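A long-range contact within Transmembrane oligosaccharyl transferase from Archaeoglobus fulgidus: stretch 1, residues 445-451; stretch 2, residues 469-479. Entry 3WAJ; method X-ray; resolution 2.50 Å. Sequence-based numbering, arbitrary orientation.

Stretch 1 445-451: VVFDKLH
Stretch 2, residues 469-479: FRVAFALLIAL

Apolar packing, with no hydrogen bond across, holds residues 445-451 against 469-479 and buries 419 Å² over both sides. The stretches run antiparallel in register: CA of Phe447 lies 6.2 Å from CA of Ala474, and CA of Leu450 6.2 Å from CA of Val471. Residues 445-446 belong to a helix begun earlier in the chain; Leu450 N to Phe447 O (3.1 Å) is a weak bond. In stretch 2, Phe473 N donates a hydrogen bond to Arg470 O (2.8 Å), and a weakly bonded helix covers about 474-479, with Ala478 N to Ala474 O at 3.3 Å. Val446 (chi1 t) and Ile477 (chi1 p, chi2 t) each point toward the other stretch, and Val446 CG1 meets Ile477 CD1 at 3.3 Å, a tight contact. Phe447 leaves its backbone sideways, but chi1 m (-75°) and chi2 21° carry the ring inward: CZ meets Ala478 CB edge-on at 3.5 Å. Ala474 and Ala478 offer only methyls here, and the ring lies close to the backbone, with Phe447 CE1 3.6 Å from Ala474 O. Leu450, the most covered residue, points toward stretch 2 with chi1 off-well at -24° and chi2 t; its CD1 sits 3.8 Å from Arg470 O (chi1 -97°, off-well; chi2, chi3 t) and 4.3 Å from Ala474 CB. Val471 (chi1 m) places CG1 3.7 Å from Leu450 O, while His451 (chi1 -112°, off-well), sideways at CB, brings NE2 4.3 Å from Val471 CB.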

# COMPACT_ATOMS: atom_id res chain seq x y z
N VAL A 445 3.83 -36.46 -13.82
CA VAL A 445 2.89 -37.56 -13.69
C VAL A 445 2.44 -37.89 -15.10
O VAL A 445 2.45 -39.05 -15.51
CB VAL A 445 1.70 -37.19 -12.79
CG1 VAL A 445 0.39 -37.79 -13.30
CG2 VAL A 445 1.97 -37.63 -11.35
N VAL A 446 2.07 -36.86 -15.86
CA VAL A 446 1.80 -37.02 -17.28
C VAL A 446 3.10 -37.43 -17.98
O VAL A 446 3.10 -38.26 -18.89
CB VAL A 446 1.29 -35.72 -17.92
CG1 VAL A 446 1.34 -35.82 -19.43
CG2 VAL A 446 -0.11 -35.39 -17.43
N PHE A 447 4.20 -36.84 -17.52
CA PHE A 447 5.53 -37.13 -18.04
C PHE A 447 5.92 -38.58 -17.79
O PHE A 447 6.39 -39.27 -18.70
CB PHE A 447 6.57 -36.21 -17.41
CG PHE A 447 6.55 -34.81 -17.94
CD1 PHE A 447 5.42 -34.30 -18.57
CD2 PHE A 447 7.66 -33.99 -17.82
CE1 PHE A 447 5.40 -33.01 -19.07
CE2 PHE A 447 7.65 -32.70 -18.31
CZ PHE A 447 6.52 -32.21 -18.94
N ASP A 448 5.74 -39.03 -16.55
CA ASP A 448 6.09 -40.39 -16.14
C ASP A 448 5.08 -41.43 -16.65
O ASP A 448 5.22 -42.62 -16.38
CB ASP A 448 6.27 -40.48 -14.62
CG ASP A 448 7.54 -39.77 -14.13
OD1 ASP A 448 8.52 -39.68 -14.90
OD2 ASP A 448 7.56 -39.31 -12.97
N LYS A 449 4.07 -40.96 -17.38
CA LYS A 449 3.17 -41.85 -18.12
C LYS A 449 3.77 -42.15 -19.50
O LYS A 449 3.69 -43.28 -19.99
CB LYS A 449 1.78 -41.23 -18.29
CG LYS A 449 0.90 -41.26 -17.04
CD LYS A 449 0.48 -42.67 -16.67
CE LYS A 449 -0.42 -42.68 -15.44
NZ LYS A 449 -1.01 -44.04 -15.18
N LEU A 450 4.39 -41.14 -20.10
CA LEU A 450 4.95 -41.27 -21.45
C LEU A 450 6.49 -41.31 -21.42
O LEU A 450 7.15 -40.89 -22.37
CB LEU A 450 4.47 -40.11 -22.34
CG LEU A 450 3.16 -39.40 -21.99
CD1 LEU A 450 2.92 -38.20 -22.93
CD2 LEU A 450 1.95 -40.34 -22.01
N HIS A 451 7.04 -41.81 -20.31
CA HIS A 451 8.48 -41.87 -20.10
C HIS A 451 8.84 -42.83 -18.97
O HIS A 451 9.88 -42.68 -18.32
CB HIS A 451 9.03 -40.48 -19.78
CG HIS A 451 9.91 -39.91 -20.85
ND1 HIS A 451 11.26 -40.19 -20.92
CD2 HIS A 451 9.64 -39.08 -21.88
CE1 HIS A 451 11.78 -39.56 -21.96
NE2 HIS A 451 10.82 -38.88 -22.56
N PHE A 469 6.55 -40.42 -30.78
CA PHE A 469 5.71 -39.26 -31.08
C PHE A 469 4.80 -38.94 -29.90
O PHE A 469 4.16 -37.89 -29.86
CB PHE A 469 4.89 -39.49 -32.35
CG PHE A 469 3.58 -40.21 -32.13
CD1 PHE A 469 2.38 -39.52 -32.20
CD2 PHE A 469 3.55 -41.57 -31.86
CE1 PHE A 469 1.17 -40.17 -32.00
CE2 PHE A 469 2.35 -42.23 -31.66
CZ PHE A 469 1.16 -41.53 -31.73
N ARG A 470 4.74 -39.86 -28.94
CA ARG A 470 4.14 -39.58 -27.64
C ARG A 470 5.13 -38.72 -26.88
O ARG A 470 4.75 -37.75 -26.22
CB ARG A 470 3.90 -40.88 -26.87
CG ARG A 470 2.49 -41.44 -26.98
CD ARG A 470 2.32 -42.65 -26.06
NE ARG A 470 0.91 -42.99 -25.86
CZ ARG A 470 0.49 -44.06 -25.19
NH1 ARG A 470 1.36 -44.90 -24.67
NH2 ARG A 470 -0.81 -44.28 -25.06
N VAL A 471 6.40 -39.08 -27.01
CA VAL A 471 7.51 -38.40 -26.34
C VAL A 471 7.75 -36.98 -26.90
O VAL A 471 8.86 -36.45 -26.84
CB VAL A 471 8.81 -39.26 -26.39
CG1 VAL A 471 8.55 -40.65 -25.82
CG2 VAL A 471 9.33 -39.36 -27.82
N ALA A 472 6.68 -36.39 -27.44
CA ALA A 472 6.67 -35.01 -27.88
C ALA A 472 5.24 -34.49 -27.89
O ALA A 472 4.96 -33.44 -28.46
CB ALA A 472 7.31 -34.87 -29.25
N PHE A 473 4.33 -35.25 -27.29
CA PHE A 473 3.04 -34.69 -26.88
C PHE A 473 3.19 -34.24 -25.44
O PHE A 473 2.40 -33.46 -24.92
CB PHE A 473 1.90 -35.71 -27.01
CG PHE A 473 0.53 -35.12 -26.78
CD1 PHE A 473 -0.01 -34.22 -27.69
CD2 PHE A 473 -0.21 -35.46 -25.65
CE1 PHE A 473 -1.26 -33.67 -27.48
CE2 PHE A 473 -1.47 -34.91 -25.43
CZ PHE A 473 -2.00 -34.02 -26.35
N ALA A 474 4.24 -34.76 -24.80
CA ALA A 474 4.65 -34.33 -23.47
C ALA A 474 4.96 -32.84 -23.50
O ALA A 474 4.79 -32.15 -22.50
CB ALA A 474 5.87 -35.12 -23.01
N LEU A 475 5.42 -32.37 -24.65
CA LEU A 475 5.75 -30.96 -24.84
C LEU A 475 4.52 -30.13 -25.22
O LEU A 475 4.51 -28.92 -25.03
CB LEU A 475 6.87 -30.80 -25.87
CG LEU A 475 8.18 -30.19 -25.34
CD1 LEU A 475 8.46 -30.61 -23.90
CD2 LEU A 475 9.34 -30.57 -26.24
N LEU A 476 3.49 -30.78 -25.75
CA LEU A 476 2.30 -30.06 -26.21
C LEU A 476 1.36 -29.61 -25.08
O LEU A 476 0.46 -28.80 -25.30
CB LEU A 476 1.55 -30.87 -27.28
CG LEU A 476 2.37 -31.21 -28.53
CD1 LEU A 476 1.47 -31.56 -29.71
CD2 LEU A 476 3.33 -30.08 -28.90
N ILE A 477 1.58 -30.13 -23.88
CA ILE A 477 0.88 -29.63 -22.70
C ILE A 477 1.87 -28.94 -21.76
O ILE A 477 1.51 -27.99 -21.07
CB ILE A 477 0.14 -30.74 -21.93
CG1 ILE A 477 1.07 -31.92 -21.68
CG2 ILE A 477 -1.11 -31.19 -22.69
CD1 ILE A 477 0.61 -32.75 -20.54
N ALA A 478 3.12 -29.39 -21.76
CA ALA A 478 4.19 -28.72 -21.03
C ALA A 478 4.50 -27.38 -21.69
O ALA A 478 5.34 -26.62 -21.21
CB ALA A 478 5.44 -29.57 -20.98
N LEU A 479 3.82 -27.12 -22.80
CA LEU A 479 3.78 -25.79 -23.40
C LEU A 479 2.45 -25.12 -23.06
O LEU A 479 2.40 -23.91 -22.87
CB LEU A 479 3.98 -25.86 -24.92
CG LEU A 479 5.40 -25.70 -25.48
CD1 LEU A 479 5.69 -24.25 -25.79
CD2 LEU A 479 6.44 -26.25 -24.51